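Local coordinates for peptidase S8 and S53, subtilisin, kexin, sedolisin (Mycobacterium smegmatis, PDB 4KG7), which probably cleaves peptide bonds as a subtilisin-like serine endopeptidase, the mycosin protease MycP3 of the mycobacterial ESX-3 type VII secretion system, at residues A[57-60]-A[61-65]; A[88-91]-A[92-95]; A[237-240]-A[241-245]; A[343-346]-A[347-351]; A[369-372]-A[373-377]. All coordinates share one frame; numbering follows the deposited sequence.

Overall arrangement
From the N terminus, interaction 1 closes the turn that leaves helix 55-59 on its way to strand 68-73, and interaction 2 closes the loop after strand 85-90, an edge strand of the parallel sheet. Interaction 3 folds the surface loop between strands 209-213 and 248-251. Interaction 4 lies within helix 341-350, and interaction 5 spans helix 370-375 near the C terminus. The five follow in series, and none nests in or crosses another. Interaction 5 joins two others: H61 and A58 of interaction 1 pack on T375, V371 and L374, while R347 of interaction 4 reaches backbone oxygens of A373 and W376. Interaction 2 stands apart, about 32 Å from interaction 1 between centres.

Interaction 1: A[57-60]-A[61-65]; sequences GAWQ and HSRGA
W59 and R63 are brought together by their side-chain torsions: both place CG beside the backbone N (chi1 -62° in W59, -74° in R63), and the arginine chain then bends at chi3, which swings its guanidinium back over the indole. NH1 of R63 sits over one face of the tryptophan, displaced toward the rim, with its nearest approach 3.5 Å to CG of W59. The group stands nearly upright on the ring, the two planes being 78° apart, so it offers its edge to the pi face. CZ of R63 lies 4.8 Å from the centroid of the five-membered ring of W59, a cation-pi arrangement. At the rim of the same indole, near its plane, comes the carbonyl O of S62, which also receives a CA-H...O contact from W59 CA at 3.3 Å.

In the backbone, A58 O accepts from two donors as the chain turns out of the helix. H61 N reaches it at 2.8 Å from above the carbonyl plane, whereas S62 N approaches in the plane at 3.1 Å. After the turn, OG of S62 accepts from G64 N at 3.2 Å, an ST turn, and OG is also bonded to the backbone O of L331.

The indole is fixed from outside by NE1 bonding to V124 O, and R63 has a long, weak ion pair with E127. A58 and H61 pack on helix 370-375, while A58 and S62 also touch helix 318-335, so the exit from helix 55-59 is wedged against both helices before the chain enters strand 68-73.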
loop_
_atom_site.group_PDB
_atom_site.type_symbol
_atom_site.label_atom_id
_atom_site.label_comp_id
_atom_site.label_asym_id
_atom_site.label_seq_id
_atom_site.Cartn_x
_atom_site.Cartn_y
_atom_site.Cartn_z
ATOM N N GLY A 57 -10.438 -13.565 15.465
ATOM C CA GLY A 57 -10.660 -12.766 16.659
ATOM C C GLY A 57 -11.108 -11.359 16.319
ATOM O O GLY A 57 -11.996 -10.810 16.934
ATOM N N ALA A 58 -10.478 -10.771 15.308
ATOM C CA ALA A 58 -10.797 -9.396 14.939
ATOM C C ALA A 58 -12.236 -9.236 14.450
ATOM O O ALA A 58 -12.909 -8.258 14.777
ATOM C CB ALA A 58 -9.837 -8.911 13.872
ATOM N N TRP A 59 -12.704 -10.211 13.679
ATOM C CA TRP A 59 -14.064 -10.146 13.117
ATOM C C TRP A 59 -15.192 -10.202 14.154
ATOM O O TRP A 59 -16.336 -9.819 13.855
ATOM C CB TRP A 59 -14.279 -11.227 12.064
ATOM C CG TRP A 59 -13.368 -11.112 10.864
ATOM C CD1 TRP A 59 -12.934 -9.959 10.271
ATOM C CD2 TRP A 59 -12.783 -12.189 10.112
ATOM N NE1 TRP A 59 -12.115 -10.247 9.212
ATOM C CE2 TRP A 59 -12.004 -11.608 9.075
ATOM C CE3 TRP A 59 -12.857 -13.583 10.197
ATOM C CZ2 TRP A 59 -11.276 -12.380 8.150
ATOM C CZ3 TRP A 59 -12.141 -14.337 9.293
ATOM C CH2 TRP A 59 -11.363 -13.737 8.271
ATOM N N GLN A 60 -14.874 -10.645 15.365
ATOM C CA GLN A 60 -15.792 -10.560 16.476
ATOM C C GLN A 60 -15.972 -9.136 16.984
ATOM O O GLN A 60 -16.931 -8.859 17.702
ATOM C CB GLN A 60 -15.344 -11.487 17.615
ATOM C CG GLN A 60 -15.515 -12.945 17.218
ATOM C CD GLN A 60 -16.967 -13.239 16.852
ATOM O OE1 GLN A 60 -17.873 -12.936 17.624
ATOM N NE2 GLN A 60 -17.193 -13.761 15.652
ATOM N N HIS A 61 -15.080 -8.226 16.586
ATOM C CA HIS A 61 -15.197 -6.813 16.917
ATOM C C HIS A 61 -15.663 -5.951 15.755
ATOM O O HIS A 61 -16.420 -5.007 15.952
ATOM C CB HIS A 61 -13.850 -6.294 17.446
ATOM C CG HIS A 61 -13.409 -6.980 18.700
ATOM N ND1 HIS A 61 -13.871 -6.611 19.944
ATOM C CD2 HIS A 61 -12.585 -8.036 18.903
ATOM C CE1 HIS A 61 -13.359 -7.417 20.858
ATOM N NE2 HIS A 61 -12.558 -8.275 20.259
ATOM N N SER A 62 -15.234 -6.282 14.547
ATOM C CA SER A 62 -15.503 -5.447 13.383
ATOM C C SER A 62 -15.217 -6.215 12.098
ATOM O O SER A 62 -14.306 -7.048 12.060
ATOM C CB SER A 62 -14.637 -4.191 13.428
ATOM O OG SER A 62 -14.900 -3.378 12.307
ATOM N N ARG A 63 -15.985 -5.906 11.052
ATOM C CA ARG A 63 -15.720 -6.401 9.697
ATOM C C ARG A 63 -15.535 -5.239 8.688
ATOM O O ARG A 63 -15.472 -5.462 7.485
ATOM C CB ARG A 63 -16.823 -7.346 9.247
ATOM C CG ARG A 63 -16.699 -8.684 9.965
ATOM C CD ARG A 63 -17.844 -9.609 9.673
ATOM N NE ARG A 63 -17.872 -10.142 8.328
ATOM C CZ ARG A 63 -17.017 -11.033 7.808
ATOM N NH1 ARG A 63 -15.940 -11.463 8.475
ATOM N NH2 ARG A 63 -17.233 -11.472 6.574
ATOM N N GLY A 64 -15.478 -4.008 9.199
ATOM C CA GLY A 64 -15.187 -2.856 8.370
ATOM C C GLY A 64 -16.426 -2.147 7.822
ATOM O O GLY A 64 -16.311 -1.340 6.918
ATOM N N ALA A 65 -17.611 -2.451 8.355
ATOM C CA ALA A 65 -18.831 -1.820 7.863
ATOM C C ALA A 65 -18.749 -0.296 7.898
ATOM O O ALA A 65 -18.235 0.301 8.840
ATOM C CB ALA A 65 -20.034 -2.290 8.662
#

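Interaction 2: A[88-91]-A[92-95]; sequences GGDY and IEST
OD2 of D90 is gripped by both the hydroxyl and the backbone N of T95, which donate to it at 2.7 Å from OG1 and 3.0 Å from N. The aspartate ends strand 85-90, an edge strand of the parallel sheet in this subtilisin fold, and opens an Asx turn, its OD1 accepting from I92 N two residues on. Its carboxylate fills the bend that turns the chain back: the directions of 89-91 and 92-95 are 158° apart. The two T95 donors arrive differently. The backbone N uses the anti lone pair of OD2, whereas OG1 comes from above the carboxylate plane.

In the Asx turn I92 N lies 2.8 Å from D90 OD1, also above the plane, and E93 N adds a weak bond to OD1. With CG anti to the backbone N (chi1 -168°), the D90 side chain reaches in among the amides of residues 92 to 95 and holds the loop at both ends.

R134 forms salt bridges with D90 OD2 and with E93 OE1; its charge probably offsets the closeness of the two acids and favours an ionised D90. The side chain of I92 packs against F140 and R134 and lies about 10 Å from that of D73, predicted as a charge-relay residue. Across the mouth of the bend one water donates to T95 O at 2.9 Å and accepts a weak bond from D90 N at 3.0 Å.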
loop_
_atom_site.group_PDB
_atom_site.type_symbol
_atom_site.label_atom_id
_atom_site.label_comp_id
_atom_site.label_asym_id
_atom_site.label_seq_id
_atom_site.Cartn_x
_atom_site.Cartn_y
_atom_site.Cartn_z
ATOM N N GLY A 88 -12.887 4.484 -9.507
ATOM C CA GLY A 88 -12.222 5.712 -9.097
ATOM C C GLY A 88 -11.381 6.328 -10.192
ATOM O O GLY A 88 -10.757 7.352 -9.956
ATOM N N GLY A 89 -11.376 5.744 -11.384
ATOM C CA GLY A 89 -10.720 6.346 -12.524
ATOM C C GLY A 89 -9.320 5.827 -12.804
ATOM O O GLY A 89 -8.858 4.867 -12.193
ATOM N N ASP A 90 -8.644 6.509 -13.742
ATOM C CA ASP A 90 -7.460 5.961 -14.397
ATOM C C ASP A 90 -6.497 7.113 -14.737
ATOM O O ASP A 90 -6.907 8.146 -15.286
ATOM C CB ASP A 90 -7.944 5.233 -15.662
ATOM C CG ASP A 90 -6.891 4.355 -16.324
ATOM O OD1 ASP A 90 -5.726 4.331 -15.905
ATOM O OD2 ASP A 90 -7.250 3.683 -17.323
ATOM N N TYR A 91 -5.222 6.907 -14.426
ATOM C CA TYR A 91 -4.138 7.856 -14.720
ATOM C C TYR A 91 -3.221 7.291 -15.814
ATOM O O TYR A 91 -2.209 7.906 -16.117
ATOM C CB TYR A 91 -3.315 8.159 -13.449
ATOM C CG TYR A 91 -4.112 9.033 -12.525
ATOM C CD1 TYR A 91 -5.083 8.481 -11.678
ATOM C CD2 TYR A 91 -3.972 10.398 -12.548
ATOM C CE1 TYR A 91 -5.855 9.291 -10.847
ATOM C CE2 TYR A 91 -4.736 11.210 -11.729
ATOM C CZ TYR A 91 -5.674 10.649 -10.880
ATOM O OH TYR A 91 -6.465 11.450 -10.077
ATOM N N ILE A 92 -3.618 6.173 -16.430
ATOM C CA ILE A 92 -2.817 5.492 -17.477
ATOM C C ILE A 92 -3.565 5.549 -18.809
ATOM O O ILE A 92 -3.102 6.185 -19.754
ATOM C CB ILE A 92 -2.472 4.048 -17.081
ATOM C CG1 ILE A 92 -1.580 4.021 -15.822
ATOM C CG2 ILE A 92 -1.754 3.360 -18.220
ATOM C CD1 ILE A 92 -0.174 4.553 -15.991
ATOM N N GLU A 93 -4.736 4.922 -18.852
ATOM C CA GLU A 93 -5.662 5.059 -19.966
ATOM C C GLU A 93 -6.866 5.874 -19.488
ATOM O O GLU A 93 -6.735 6.684 -18.564
ATOM C CB GLU A 93 -6.075 3.684 -20.503
ATOM C CG GLU A 93 -4.919 2.789 -20.946
ATOM C CD GLU A 93 -5.392 1.461 -21.482
ATOM O OE1 GLU A 93 -5.973 0.672 -20.708
ATOM O OE2 GLU A 93 -5.175 1.186 -22.693
ATOM N N SER A 94 -8.037 5.631 -20.081
ATOM C CA SER A 94 -9.254 6.373 -19.736
ATOM C C SER A 94 -10.338 5.439 -19.220
ATOM O O SER A 94 -11.550 5.708 -19.372
ATOM C CB SER A 94 -9.759 7.168 -20.951
ATOM O OG SER A 94 -9.988 6.327 -22.067
ATOM N N THR A 95 -9.913 4.345 -18.604
ATOM C CA THR A 95 -10.838 3.385 -18.008
ATOM C C THR A 95 -11.395 3.941 -16.700
ATOM O O THR A 95 -11.015 5.009 -16.240
ATOM C CB THR A 95 -10.185 1.986 -17.748
ATOM O OG1 THR A 95 -9.280 2.059 -16.633
ATOM C CG2 THR A 95 -9.459 1.466 -18.976
HETATM O O HOH W 1 -10.633 7.831 -15.540
#

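Interaction 3: A[237-240]-A[241-245]; sequences PGDP and RNWNG
Residues D239 to N242 form a type I beta turn, closed by N242 N donating to D239 O at 3.1 Å from above the carbonyl plane. P240 and R241 occupy the two corners, and N242 then takes up a positive phi of 68°, which redirects the chain so that the amides of W243 and N244 face back toward D239.

Those amides meet the D239 carboxylate, which a chi1 of -175° sends toward residues 242-244. W243 N reaches OD1 of D239 at 3.0 Å, on its syn lone pair. N244 N reaches OD2 of D239, also at 3.0 Å and on the syn side but tilted 25° out of the plane, and its bond is the straighter of the two. The carboxylate is thus held in a two-pronged grip by successive backbone amides. OD1 also lies at the edge of the W243 indole. N244 slides past the carboxylate in the opposite direction, its CG 3.1 Å from OD2 of D239.

Two waters complete the arrangement. One donates to D239 OD2 at 2.7 Å and to N242 OD1, bridging two acceptors; the other donates to D239 OD1 and accepts from R241 N at 2.9 Å.

Other parts of the chain anchor the turn: N242 ND2 bonds to L232 O, and R241 NH2 to V281 O at the start of edge strand 281-286. W243 packs edge-to-face with W280, so this loop between strands 209-213 and 248-251 is laid against the approach to that edge strand.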
loop_
_atom_site.group_PDB
_atom_site.type_symbol
_atom_site.label_atom_id
_atom_site.label_comp_id
_atom_site.label_asym_id
_atom_site.label_seq_id
_atom_site.Cartn_x
_atom_site.Cartn_y
_atom_site.Cartn_z
ATOM N N PRO A 237 22.872 12.253 17.938
ATOM C CA PRO A 237 22.022 13.101 18.754
ATOM C C PRO A 237 21.004 13.827 17.891
ATOM O O PRO A 237 21.373 14.419 16.877
ATOM C CB PRO A 237 23.013 14.096 19.384
ATOM C CG PRO A 237 24.330 13.427 19.299
ATOM C CD PRO A 237 24.287 12.623 18.043
ATOM N N GLY A 238 19.739 13.767 18.284
ATOM C CA GLY A 238 18.691 14.486 17.576
ATOM C C GLY A 238 18.223 13.803 16.298
ATOM O O GLY A 238 17.286 14.277 15.652
ATOM N N ASP A 239 18.867 12.693 15.943
ATOM C CA ASP A 239 18.477 11.938 14.758
ATOM C C ASP A 239 18.496 10.438 15.063
ATOM O O ASP A 239 19.225 9.687 14.433
ATOM C CB ASP A 239 19.405 12.257 13.585
ATOM C CG ASP A 239 18.964 11.580 12.306
ATOM O OD1 ASP A 239 17.746 11.381 12.117
ATOM O OD2 ASP A 239 19.848 11.252 11.493
ATOM N N PRO A 240 17.690 9.996 16.044
ATOM C CA PRO A 240 17.771 8.593 16.446
ATOM C C PRO A 240 17.448 7.573 15.347
ATOM O O PRO A 240 17.977 6.481 15.410
ATOM C CB PRO A 240 16.764 8.494 17.604
ATOM C CG PRO A 240 15.831 9.627 17.415
ATOM C CD PRO A 240 16.685 10.731 16.837
ATOM N N ARG A 241 16.644 7.942 14.362
ATOM C CA ARG A 241 16.287 6.987 13.297
ATOM C C ARG A 241 17.183 7.046 12.084
ATOM O O ARG A 241 17.011 6.256 11.153
ATOM C CB ARG A 241 14.842 7.143 12.906
ATOM C CG ARG A 241 13.970 6.999 14.145
ATOM C CD ARG A 241 12.596 6.531 13.853
ATOM N NE ARG A 241 12.570 5.282 13.099
ATOM C CZ ARG A 241 11.446 4.732 12.676
ATOM N NH1 ARG A 241 10.273 5.278 13.000
ATOM N NH2 ARG A 241 11.494 3.629 11.953
ATOM N N ASN A 242 18.139 7.963 12.105
ATOM C CA ASN A 242 19.142 8.057 11.049
ATOM C C ASN A 242 18.569 8.495 9.706
ATOM O O ASN A 242 18.872 7.921 8.670
ATOM C CB ASN A 242 19.925 6.744 10.899
ATOM C CG ASN A 242 21.260 6.952 10.204
ATOM O OD1 ASN A 242 21.647 8.093 9.919
ATOM N ND2 ASN A 242 21.964 5.858 9.908
ATOM N N TRP A 243 17.777 9.557 9.733
ATOM C CA TRP A 243 17.409 10.276 8.522
ATOM C C TRP A 243 18.652 10.768 7.792
ATOM O O TRP A 243 18.675 10.784 6.575
ATOM C CB TRP A 243 16.495 11.470 8.836
ATOM C CG TRP A 243 15.087 11.079 9.166
ATOM C CD1 TRP A 243 14.596 10.734 10.393
ATOM C CD2 TRP A 243 13.972 11.004 8.259
ATOM N NE1 TRP A 243 13.273 10.437 10.306
ATOM C CE2 TRP A 243 12.852 10.604 9.016
ATOM C CE3 TRP A 243 13.811 11.248 6.893
ATOM C CZ2 TRP A 243 11.569 10.435 8.447
ATOM C CZ3 TRP A 243 12.521 11.071 6.327
ATOM C CH2 TRP A 243 11.439 10.672 7.104
ATOM N N ASN A 244 19.666 11.194 8.545
ATOM C CA ASN A 244 20.866 11.817 7.942
ATOM C C ASN A 244 21.575 10.850 6.995
ATOM O O ASN A 244 22.180 11.263 5.995
ATOM C CB ASN A 244 21.863 12.247 9.021
ATOM C CG ASN A 244 21.385 13.432 9.844
ATOM O OD1 ASN A 244 20.365 14.064 9.553
ATOM N ND2 ASN A 244 22.118 13.723 10.895
ATOM N N GLY A 245 21.513 9.567 7.319
ATOM C CA GLY A 245 22.188 8.536 6.553
ATOM C C GLY A 245 21.429 8.016 5.350
ATOM O O GLY A 245 21.937 7.172 4.634
HETATM O O HOH W 2 22.232 10.053 11.861
HETATM O O HOH W 3 15.528 10.491 13.699
#

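Interaction 4: A[343-346]-A[347-351]; sequences QVVH and RLTTT
V344 and L348 lie side by side on the buried side of helix 341-350, one turn apart and pointing the same way, with CG1 of V344 4.2 Å from CD1 of L348. Both pack on helix 318-335, and V344 also touches V209 of strand 209-213. Helical bonds hold the backbone behind them: L348 N donates to V344 O at 3.0 Å, and T349 N to V345 O at 2.9 Å.

Three threonines, T349, T350 and T351, close the helix with one shared first torsion (chi1 60° to 66°), which sets each OG1 between the backbone N and the carbonyl carbon, where it can turn back on the preceding turn. T351 OG1 donates to R347 O at 2.7 Å in the carbonyl plane, whereas the corresponding backbone bond from T351 N is weak. T349 OG1 lies 3.2 Å from V345 O, although its proton has another acceptor nearby. The methyl CG2 of T350 is modelled over the imidazole of H346, but it also clashes with H346 O, so this contact is doubtful.

R347 leaves the helix with its CG opposite the backbone N (chi1 177°) and then bends at chi3. That path brings NH1 to A373 O and W376 O, to which it bonds, and lays the guanidinium against F336 in a cation-pi contact.

As the regular pattern runs out at residue 351, a hydroxyl supplies the stronger bond to R347 O, while R347's charge is set against backbone oxygens of the C-terminal segment.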
loop_
_atom_site.group_PDB
_atom_site.type_symbol
_atom_site.label_atom_id
_atom_site.label_comp_id
_atom_site.label_asym_id
_atom_site.label_seq_id
_atom_site.Cartn_x
_atom_site.Cartn_y
_atom_site.Cartn_z
ATOM N N GLN A 343 -5.478 9.577 15.544
ATOM C CA GLN A 343 -5.817 8.666 16.648
ATOM C C GLN A 343 -5.776 7.227 16.164
ATOM O O GLN A 343 -5.329 6.348 16.889
ATOM C CB GLN A 343 -7.184 8.989 17.243
ATOM C CG GLN A 343 -7.193 10.228 18.106
ATOM C CD GLN A 343 -8.596 10.591 18.570
ATOM O OE1 GLN A 343 -9.486 10.844 17.757
ATOM N NE2 GLN A 343 -8.803 10.640 19.884
ATOM N N VAL A 344 -6.215 6.980 14.925
ATOM C CA VAL A 344 -6.236 5.629 14.396
ATOM C C VAL A 344 -4.817 5.120 14.191
ATOM O O VAL A 344 -4.505 3.984 14.569
ATOM C CB VAL A 344 -7.025 5.561 13.065
ATOM C CG1 VAL A 344 -6.863 4.204 12.390
ATOM C CG2 VAL A 344 -8.499 5.860 13.294
ATOM N N VAL A 345 -3.957 5.964 13.632
ATOM C CA VAL A 345 -2.567 5.583 13.439
ATOM C C VAL A 345 -1.905 5.292 14.804
ATOM O O VAL A 345 -1.206 4.319 14.967
ATOM C CB VAL A 345 -1.800 6.643 12.612
ATOM C CG1 VAL A 345 -0.294 6.381 12.663
ATOM C CG2 VAL A 345 -2.312 6.647 11.173
ATOM N N HIS A 346 -2.135 6.147 15.789
ATOM C CA HIS A 346 -1.599 5.932 17.133
ATOM C C HIS A 346 -2.061 4.596 17.706
ATOM O O HIS A 346 -1.282 3.849 18.294
ATOM C CB HIS A 346 -2.045 7.087 18.045
ATOM C CG HIS A 346 -1.604 6.951 19.470
ATOM N ND1 HIS A 346 -0.356 7.340 19.912
ATOM C CD2 HIS A 346 -2.249 6.464 20.551
ATOM C CE1 HIS A 346 -0.270 7.126 21.211
ATOM N NE2 HIS A 346 -1.389 6.563 21.616
ATOM N N ARG A 347 -3.324 4.283 17.532
ATOM C CA ARG A 347 -3.870 3.036 18.030
ATOM C C ARG A 347 -3.180 1.832 17.350
ATOM O O ARG A 347 -2.893 0.816 17.978
ATOM C CB ARG A 347 -5.368 3.068 17.776
ATOM C CG ARG A 347 -6.143 1.839 18.155
ATOM C CD ARG A 347 -7.629 2.152 18.134
ATOM N NE ARG A 347 -8.071 2.830 19.351
ATOM C CZ ARG A 347 -8.496 2.226 20.459
ATOM N NH1 ARG A 347 -8.538 0.894 20.555
ATOM N NH2 ARG A 347 -8.862 2.969 21.493
ATOM N N LEU A 348 -2.963 1.937 16.037
ATOM C CA LEU A 348 -2.340 0.843 15.305
ATOM C C LEU A 348 -0.912 0.649 15.771
ATOM O O LEU A 348 -0.449 -0.493 15.981
ATOM C CB LEU A 348 -2.381 1.147 13.819
ATOM C CG LEU A 348 -3.769 1.080 13.169
ATOM C CD1 LEU A 348 -3.697 1.567 11.748
ATOM C CD2 LEU A 348 -4.344 -0.326 13.209
ATOM N N THR A 349 -0.165 1.742 15.884
ATOM C CA THR A 349 1.254 1.599 16.230
ATOM C C THR A 349 1.460 1.271 17.710
ATOM O O THR A 349 2.320 0.475 18.048
ATOM C CB THR A 349 2.095 2.817 15.842
ATOM O OG1 THR A 349 1.602 3.980 16.529
ATOM C CG2 THR A 349 2.074 3.061 14.361
ATOM N N THR A 350 0.674 1.860 18.596
ATOM C CA THR A 350 0.909 1.650 20.035
ATOM C C THR A 350 0.527 0.240 20.466
ATOM O O THR A 350 0.999 -0.243 21.505
ATOM C CB THR A 350 0.141 2.686 20.875
ATOM O OG1 THR A 350 -1.254 2.489 20.737
ATOM C CG2 THR A 350 0.482 4.057 20.457
ATOM N N THR A 351 -0.285 -0.449 19.659
ATOM C CA THR A 351 -0.711 -1.825 19.982
ATOM C C THR A 351 -0.014 -2.896 19.147
ATOM O O THR A 351 -0.309 -4.073 19.287
ATOM C CB THR A 351 -2.239 -2.022 19.826
ATOM O OG1 THR A 351 -2.639 -1.834 18.456
ATOM C CG2 THR A 351 -3.006 -1.055 20.717
#

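Interaction 5: A[369-372]-A[373-377]; sequences DPVA and ALTWD
T375 OG1 donates to V371 O at 2.8 Å, tilted from the carbonyl plane, so the threonine hydroxyl folds back on the previous turn of the helix. A chi1 of 59° tucks this hydroxyl against the main chain and leaves CG2 also beside V371 O, at 3.3 Å. L374 lays its CG and CD1 along the carbonyl of P370, CG coming to 3.3 Å from P370 O.

The carbonyl of A372 is shared: its O accepts from W376 N at 2.9 Å and from T375 N at 3.2 Å. Both donors come from the same face of its plane, and W376 is where the backbone leaves helical angles.

At the opposite end D369 is the N-cap of helix 370-375. Its OD1 accepts from A372 N at 3.2 Å, met from above the carboxylate plane, while D369 O takes A373 N at 2.9 Å. The carboxylate thereby satisfies an early helix amide, and its negative charge would probably suit the helix dipole.

Farther out, V371 touches N54, P370 rests on V328 of helix 318-335, and A373 and L374 pack on V332 of the same helix. K335 NZ bonds to L374 O.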
loop_
_atom_site.group_PDB
_atom_site.type_symbol
_atom_site.label_atom_id
_atom_site.label_comp_id
_atom_site.label_asym_id
_atom_site.label_seq_id
_atom_site.Cartn_x
_atom_site.Cartn_y
_atom_site.Cartn_z
ATOM N N ASP A 369 -1.385 -5.674 15.236
ATOM C CA ASP A 369 -2.102 -6.616 16.091
ATOM C C ASP A 369 -3.561 -6.184 16.109
ATOM O O ASP A 369 -3.954 -5.356 16.943
ATOM C CB ASP A 369 -1.505 -6.654 17.497
ATOM C CG ASP A 369 -2.124 -7.722 18.382
ATOM O OD1 ASP A 369 -3.308 -8.102 18.176
ATOM O OD2 ASP A 369 -1.436 -8.138 19.350
ATOM N N PRO A 370 -4.364 -6.724 15.173
ATOM C CA PRO A 370 -5.721 -6.246 15.016
ATOM C C PRO A 370 -6.593 -6.336 16.268
ATOM O O PRO A 370 -7.286 -5.382 16.593
ATOM C CB PRO A 370 -6.279 -7.131 13.895
ATOM C CG PRO A 370 -5.097 -7.485 13.109
ATOM C CD PRO A 370 -3.974 -7.627 14.070
ATOM N N VAL A 371 -6.550 -7.449 16.993
ATOM C CA VAL A 371 -7.401 -7.589 18.176
ATOM C C VAL A 371 -6.994 -6.583 19.256
ATOM O O VAL A 371 -7.836 -5.950 19.897
ATOM C CB VAL A 371 -7.422 -9.033 18.701
ATOM C CG1 VAL A 371 -8.060 -9.087 20.065
ATOM C CG2 VAL A 371 -8.137 -9.946 17.711
ATOM N N ALA A 372 -5.690 -6.407 19.432
ATOM C CA ALA A 372 -5.201 -5.422 20.407
ATOM C C ALA A 372 -5.651 -4.016 20.006
ATOM O O ALA A 372 -6.082 -3.225 20.845
ATOM C CB ALA A 372 -3.701 -5.487 20.513
ATOM N N ALA A 373 -5.559 -3.705 18.712
ATOM C CA ALA A 373 -5.984 -2.386 18.225
ATOM C C ALA A 373 -7.474 -2.150 18.435
ATOM O O ALA A 373 -7.923 -1.023 18.717
ATOM C CB ALA A 373 -5.609 -2.212 16.762
ATOM N N LEU A 374 -8.249 -3.222 18.339
ATOM C CA LEU A 374 -9.681 -3.128 18.453
ATOM C C LEU A 374 -10.164 -3.124 19.886
ATOM O O LEU A 374 -11.310 -2.802 20.126
ATOM C CB LEU A 374 -10.342 -4.267 17.664
ATOM C CG LEU A 374 -10.243 -4.049 16.142
ATOM C CD1 LEU A 374 -10.430 -5.359 15.404
ATOM C CD2 LEU A 374 -11.232 -3.014 15.630
ATOM N N THR A 375 -9.303 -3.471 20.838
ATOM C CA THR A 375 -9.727 -3.550 22.236
ATOM C C THR A 375 -8.985 -2.625 23.206
ATOM O O THR A 375 -9.352 -2.532 24.385
ATOM C CB THR A 375 -9.590 -4.988 22.735
ATOM O OG1 THR A 375 -8.238 -5.409 22.607
ATOM C CG2 THR A 375 -10.478 -5.916 21.938
ATOM N N TRP A 376 -7.946 -1.950 22.736
ATOM C CA TRP A 376 -7.158 -1.061 23.584
ATOM C C TRP A 376 -7.985 0.112 24.113
ATOM O O TRP A 376 -8.834 0.658 23.409
ATOM C CB TRP A 376 -5.957 -0.543 22.788
ATOM C CG TRP A 376 -5.042 0.381 23.541
ATOM C CD1 TRP A 376 -4.214 0.060 24.581
ATOM C CD2 TRP A 376 -4.839 1.776 23.278
ATOM N NE1 TRP A 376 -3.516 1.179 24.994
ATOM C CE2 TRP A 376 -3.886 2.244 24.213
ATOM C CE3 TRP A 376 -5.380 2.676 22.349
ATOM C CZ2 TRP A 376 -3.459 3.578 24.245
ATOM C CZ3 TRP A 376 -4.951 3.999 22.369
ATOM C CH2 TRP A 376 -4.000 4.438 23.319
ATOM N N ASP A 377 -7.745 0.471 25.373
ATOM C CA ASP A 377 -8.387 1.626 25.982
ATOM C C ASP A 377 -7.330 2.698 26.201
ATOM O O ASP A 377 -6.357 2.445 26.902
ATOM C CB ASP A 377 -9.007 1.239 27.324
ATOM C CG ASP A 377 -9.670 2.415 28.014
ATOM O OD1 ASP A 377 -10.829 2.722 27.671
ATOM O OD2 ASP A 377 -9.023 3.037 28.885
#